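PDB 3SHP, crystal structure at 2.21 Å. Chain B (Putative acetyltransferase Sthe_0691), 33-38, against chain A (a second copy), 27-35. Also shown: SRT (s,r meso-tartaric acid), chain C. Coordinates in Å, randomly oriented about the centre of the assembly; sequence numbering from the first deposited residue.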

ATOM      1  N   SER B  33      -3.252 -13.346  -6.709  1.00 58.70           N
ATOM      2  CA  SER B  33      -3.934 -13.276  -5.406  1.00 59.11           C
ATOM      3  C   SER B  33      -3.927 -11.901  -4.746  1.00 59.83           C
ATOM      4  O   SER B  33      -2.949 -11.158  -4.825  1.00 59.83           O
ATOM      5  CB  SER B  33      -3.291 -14.258  -4.429  1.00 58.81           C
ATOM      6  OG  SER B  33      -3.532 -13.857  -3.091  1.00 58.00           O
ATOM      7  N   ARG B  34      -5.009 -11.588  -4.045  1.00 60.44           N
ATOM      8  CA  ARG B  34      -5.059 -10.361  -3.261  1.00 60.77           C
ATOM      9  C   ARG B  34      -4.520 -10.515  -1.817  1.00 59.80           C
ATOM     10  O   ARG B  34      -4.530  -9.562  -1.059  1.00 60.82           O
ATOM     11  CB  ARG B  34      -6.476  -9.774  -3.292  1.00 61.55           C
ATOM     12  CG  ARG B  34      -7.491 -10.572  -2.517  1.00 62.54           C
ATOM     13  CD  ARG B  34      -8.888 -10.177  -2.914  1.00 66.20           C
ATOM     14  NE  ARG B  34      -9.848 -10.547  -1.883  1.00 68.55           N
ATOM     15  CZ  ARG B  34     -10.224  -9.751  -0.884  1.00 70.62           C
ATOM     16  NH1 ARG B  34      -9.727  -8.525  -0.775  1.00 71.34           N
ATOM     17  NH2 ARG B  34     -11.105 -10.180   0.014  1.00 71.83           N
ATOM     18  N   PHE B  35      -4.048 -11.697  -1.436  1.00 58.20           N
ATOM     19  CA  PHE B  35      -3.539 -11.920  -0.074  1.00 56.53           C
ATOM     20  C   PHE B  35      -2.047 -12.361   0.002  1.00 55.86           C
ATOM     21  O   PHE B  35      -1.761 -13.468   0.494  1.00 55.87           O
ATOM     22  CB  PHE B  35      -4.387 -12.975   0.665  1.00 55.94           C
ATOM     23  CG  PHE B  35      -5.870 -12.685   0.717  1.00 54.73           C
ATOM     24  CD1 PHE B  35      -6.368 -11.580   1.400  1.00 54.04           C
ATOM     25  CD2 PHE B  35      -6.767 -13.555   0.124  1.00 53.08           C
ATOM     26  CE1 PHE B  35      -7.732 -11.327   1.448  1.00 54.64           C
ATOM     27  CE2 PHE B  35      -8.138 -13.317   0.173  1.00 55.51           C
ATOM     28  CZ  PHE B  35      -8.624 -12.195   0.837  1.00 55.21           C
ATOM     29  N   PRO B  36      -1.084 -11.520  -0.468  1.00 55.33           N
ATOM     30  CA  PRO B  36       0.343 -11.987  -0.367  1.00 53.78           C
ATOM     31  C   PRO B  36       0.860 -12.278   1.073  1.00 52.15           C
ATOM     32  O   PRO B  36       0.389 -11.657   2.012  1.00 51.90           O
ATOM     33  CB  PRO B  36       1.159 -10.836  -0.998  1.00 53.52           C
ATOM     34  CG  PRO B  36       0.177  -9.801  -1.479  1.00 55.33           C
ATOM     35  CD  PRO B  36      -1.235 -10.275  -1.262  1.00 55.45           C
ATOM     36  N   VAL B  37       1.797 -13.221   1.237  1.00 50.72           N
ATOM     37  CA  VAL B  37       2.641 -13.288   2.472  1.00 49.99           C
ATOM     38  C   VAL B  37       3.872 -12.334   2.336  1.00 51.53           C
ATOM     39  O   VAL B  37       4.310 -11.689   3.302  1.00 52.10           O
ATOM     40  CB  VAL B  37       3.077 -14.746   2.905  1.00 49.00           C
ATOM     41  CG1 VAL B  37       1.881 -15.701   2.996  1.00 48.95           C
ATOM     42  CG2 VAL B  37       4.164 -15.343   1.988  1.00 48.83           C
ATOM     43  N   ASN B  38       4.391 -12.191   1.121  1.00 52.69           N
ATOM     44  CA  ASN B  38       5.440 -11.206   0.896  1.00 54.34           C
ATOM     45  C   ASN B  38       5.338 -10.499  -0.472  1.00 55.14           C
ATOM     46  O   ASN B  38       4.439 -10.779  -1.286  1.00 55.37           O
ATOM     47  CB  ASN B  38       6.835 -11.837   1.115  1.00 53.96           C
TER
HETATM   48  O1  SRT C 174      -0.894 -26.460  12.380  1.00 62.13           O
HETATM   49  O11 SRT C 174      -2.687 -27.496  13.046  1.00 60.33           O
HETATM   50  C1  SRT C 174      -2.058 -26.864  12.154  1.00 61.88           C
HETATM   51  C2  SRT C 174      -2.680 -26.553  10.788  1.00 61.85           C
HETATM   52  O2  SRT C 174      -4.115 -26.662  10.791  1.00 61.27           O
HETATM   53  C3  SRT C 174      -2.214 -27.468   9.652  1.00 62.09           C
HETATM   54  O3  SRT C 174      -1.017 -28.164  10.007  1.00 62.74           O
HETATM   55  C4  SRT C 174      -2.040 -26.699   8.354  1.00 61.68           C
HETATM   56  O4  SRT C 174      -1.157 -25.805   8.258  1.00 60.74           O
HETATM   57  O41 SRT C 174      -2.787 -26.988   7.390  1.00 61.05           O
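Chain A (27-35) AAAWFDSRF

Contacts between irregular segments can rest on an aromatic ring set among backbone carbonyls and an arginine held by a carboxylate of its own chain, and the pairing of these two copies of Sthe_0691 is a compact example. Neither stretch forms a regular helix or strand where they meet. Ala A27 is the first residue after a helix to leave helical phi/psi, and the chain beyond it runs alongside chain B in the same sense: Phe B35 lies nearest Asp A32, with 6.7 Å between their CA atoms, and Val B37 nearest Arg A34, at 7.8 Å between CA atoms.

Phe B35 covers the most surface. Its side chain, in the m rotamer, points toward chain A and settles against the turn from Ala A28 to Asp A32. The CB of Asp A32 stands over one ring face, 3.9 Å from the centroid of the Phe B35 ring and only 7° off its normal, a CH-pi contact. At the ring edge, CE2 of Phe B35 comes within 3.7 Å of O of Ala A28, where the slightly positive aromatic rim suits a carbonyl oxygen.

Arg A34 is the second anchor. Its NH2 forms a salt bridge with OD2 of Asp A32 at 2.9 Å, and its NE donates to OD1 of Asp A32, also at 2.9 Å, so the guanidinium is braced within its own chain. NH1 of Arg A34 reaches O of Pro B36 at 2.6 Å, a weak hydrogen bond because its angle is a poor 126°. The aliphatic part is used as well: CD of Arg A34 lies 3.2 Å from O of Phe B35 and 3.9 Å from CG1 of Val B37.

Arg B34 completes the contact. Although its CA-to-CB bond points sideways, the extended side chain brings NE to O of Ala A29, a well-aligned hydrogen bond of 2.9 Å.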

ATOM      1  N   ALA A  27     -12.036 -20.974  -3.813  1.00 40.07           N
ATOM      2  CA  ALA A  27     -12.542 -19.857  -3.020  1.00 39.71           C
ATOM      3  C   ALA A  27     -11.507 -18.735  -2.808  1.00 39.95           C
ATOM      4  O   ALA A  27     -11.755 -17.779  -2.037  1.00 39.67           O
ATOM      5  CB  ALA A  27     -13.044 -20.368  -1.691  1.00 39.18           C
ATOM      6  N   ALA A  28     -10.366 -18.830  -3.503  1.00 40.26           N
ATOM      7  CA  ALA A  28      -9.226 -17.920  -3.264  1.00 40.69           C
ATOM      8  C   ALA A  28      -9.560 -16.431  -3.346  1.00 41.38           C
ATOM      9  O   ALA A  28      -8.924 -15.604  -2.666  1.00 41.04           O
ATOM     10  CB  ALA A  28      -8.037 -18.254  -4.185  1.00 40.84           C
ATOM     11  N   ALA A  29     -10.536 -16.086  -4.190  1.00 42.14           N
ATOM     12  CA  ALA A  29     -10.965 -14.685  -4.336  1.00 42.20           C
ATOM     13  C   ALA A  29     -11.463 -14.126  -2.997  1.00 41.79           C
ATOM     14  O   ALA A  29     -11.177 -12.981  -2.652  1.00 42.77           O
ATOM     15  CB  ALA A  29     -12.040 -14.565  -5.412  1.00 42.90           C
ATOM     16  N   TRP A  30     -12.163 -14.945  -2.215  1.00 40.37           N
ATOM     17  CA  TRP A  30     -12.674 -14.449  -0.942  1.00 38.78           C
ATOM     18  C   TRP A  30     -12.122 -15.151   0.293  1.00 37.26           C
ATOM     19  O   TRP A  30     -12.239 -14.629   1.402  1.00 37.03           O
ATOM     20  CB  TRP A  30     -14.195 -14.521  -0.911  1.00 38.75           C
ATOM     21  CG  TRP A  30     -14.737 -15.893  -1.147  1.00 38.20           C
ATOM     22  CD1 TRP A  30     -14.989 -16.465  -2.355  1.00 37.71           C
ATOM     23  CD2 TRP A  30     -15.085 -16.874  -0.152  1.00 37.17           C
ATOM     24  NE1 TRP A  30     -15.478 -17.739  -2.180  1.00 36.54           N
ATOM     25  CE2 TRP A  30     -15.556 -18.010  -0.839  1.00 35.55           C
ATOM     26  CE3 TRP A  30     -15.035 -16.902   1.262  1.00 37.24           C
ATOM     27  CZ2 TRP A  30     -15.988 -19.166  -0.175  1.00 35.05           C
ATOM     28  CZ3 TRP A  30     -15.464 -18.050   1.926  1.00 34.96           C
ATOM     29  CH2 TRP A  30     -15.938 -19.170   1.201  1.00 35.47           C
ATOM     30  N   PHE A  31     -11.562 -16.339   0.128  1.00 35.40           N
ATOM     31  CA  PHE A  31     -11.109 -17.048   1.310  1.00 33.27           C
ATOM     32  C   PHE A  31      -9.619 -16.886   1.499  1.00 32.09           C
ATOM     33  O   PHE A  31      -8.844 -17.259   0.633  1.00 31.77           O
ATOM     34  CB  PHE A  31     -11.480 -18.512   1.270  1.00 32.88           C
ATOM     35  CG  PHE A  31     -11.018 -19.271   2.482  1.00 33.41           C
ATOM     36  CD1 PHE A  31     -11.682 -19.133   3.691  1.00 31.83           C
ATOM     37  CD2 PHE A  31      -9.894 -20.102   2.418  1.00 33.64           C
ATOM     38  CE1 PHE A  31     -11.247 -19.824   4.826  1.00 32.71           C
ATOM     39  CE2 PHE A  31      -9.453 -20.812   3.549  1.00 32.51           C
ATOM     40  CZ  PHE A  31     -10.132 -20.659   4.758  1.00 32.10           C
ATOM     41  N   ASP A  32      -9.227 -16.337   2.642  1.00 31.14           N
ATOM     42  CA  ASP A  32      -7.828 -16.077   2.908  1.00 31.11           C
ATOM     43  C   ASP A  32      -7.306 -17.313   3.612  1.00 30.88           C
ATOM     44  O   ASP A  32      -7.736 -17.630   4.701  1.00 30.90           O
ATOM     45  CB  ASP A  32      -7.686 -14.838   3.790  1.00 31.10           C
ATOM     46  CG  ASP A  32      -6.250 -14.384   3.964  1.00 31.23           C
ATOM     47  OD1 ASP A  32      -5.319 -15.038   3.453  1.00 31.62           O
ATOM     48  OD2 ASP A  32      -6.051 -13.331   4.613  1.00 31.66           O
ATOM     49  N   SER A  33      -6.398 -18.017   2.957  1.00 30.97           N
ATOM     50  CA  SER A  33      -5.781 -19.203   3.513  1.00 31.21           C
ATOM     51  C   SER A  33      -4.743 -18.911   4.580  1.00 30.46           C
ATOM     52  O   SER A  33      -4.349 -19.827   5.314  1.00 30.66           O
ATOM     53  CB  SER A  33      -5.082 -19.952   2.402  1.00 31.40           C
ATOM     54  OG  SER A  33      -6.049 -20.697   1.707  1.00 35.52           O
ATOM     55  N   ARG A  34      -4.283 -17.666   4.660  1.00 28.49           N
ATOM     56  CA  ARG A  34      -3.224 -17.355   5.599  1.00 27.71           C
ATOM     57  C   ARG A  34      -3.778 -17.412   7.017  1.00 27.56           C
ATOM     58  O   ARG A  34      -4.982 -17.220   7.234  1.00 25.73           O
ATOM     59  CB  ARG A  34      -2.591 -15.998   5.287  1.00 28.09           C
ATOM     60  CG  ARG A  34      -2.113 -15.836   3.828  1.00 26.23           C
ATOM     61  CD  ARG A  34      -1.727 -14.369   3.581  1.00 28.60           C
ATOM     62  NE  ARG A  34      -2.867 -13.481   3.858  1.00 29.18           N
ATOM     63  CZ  ARG A  34      -2.833 -12.155   3.826  1.00 28.43           C
ATOM     64  NH1 ARG A  34      -1.709 -11.521   3.531  1.00 29.44           N
ATOM     65  NH2 ARG A  34      -3.930 -11.461   4.106  1.00 25.99           N
ATOM     66  N   PHE A  35      -2.909 -17.749   7.965  1.00 27.62           N
ATOM     67  CA  PHE A  35      -3.363 -17.917   9.338  1.00 27.78           C
ATOM     68  C   PHE A  35      -3.570 -16.591  10.038  1.00 27.27           C
ATOM     69  O   PHE A  35      -2.747 -15.684   9.915  1.00 26.88           O
ATOM     70  CB  PHE A  35      -2.426 -18.823  10.135  1.00 28.02           C
ATOM     71  CG  PHE A  35      -2.655 -20.286   9.858  1.00 30.18           C
ATOM     72  CD1 PHE A  35      -3.634 -21.000  10.561  1.00 30.95           C
ATOM     73  CD2 PHE A  35      -1.934 -20.935   8.847  1.00 31.81           C
ATOM     74  CE1 PHE A  35      -3.881 -22.361  10.306  1.00 31.88           C
ATOM     75  CE2 PHE A  35      -2.179 -22.288   8.572  1.00 34.04           C
ATOM     76  CZ  PHE A  35      -3.160 -23.006   9.313  1.00 32.84           C
TER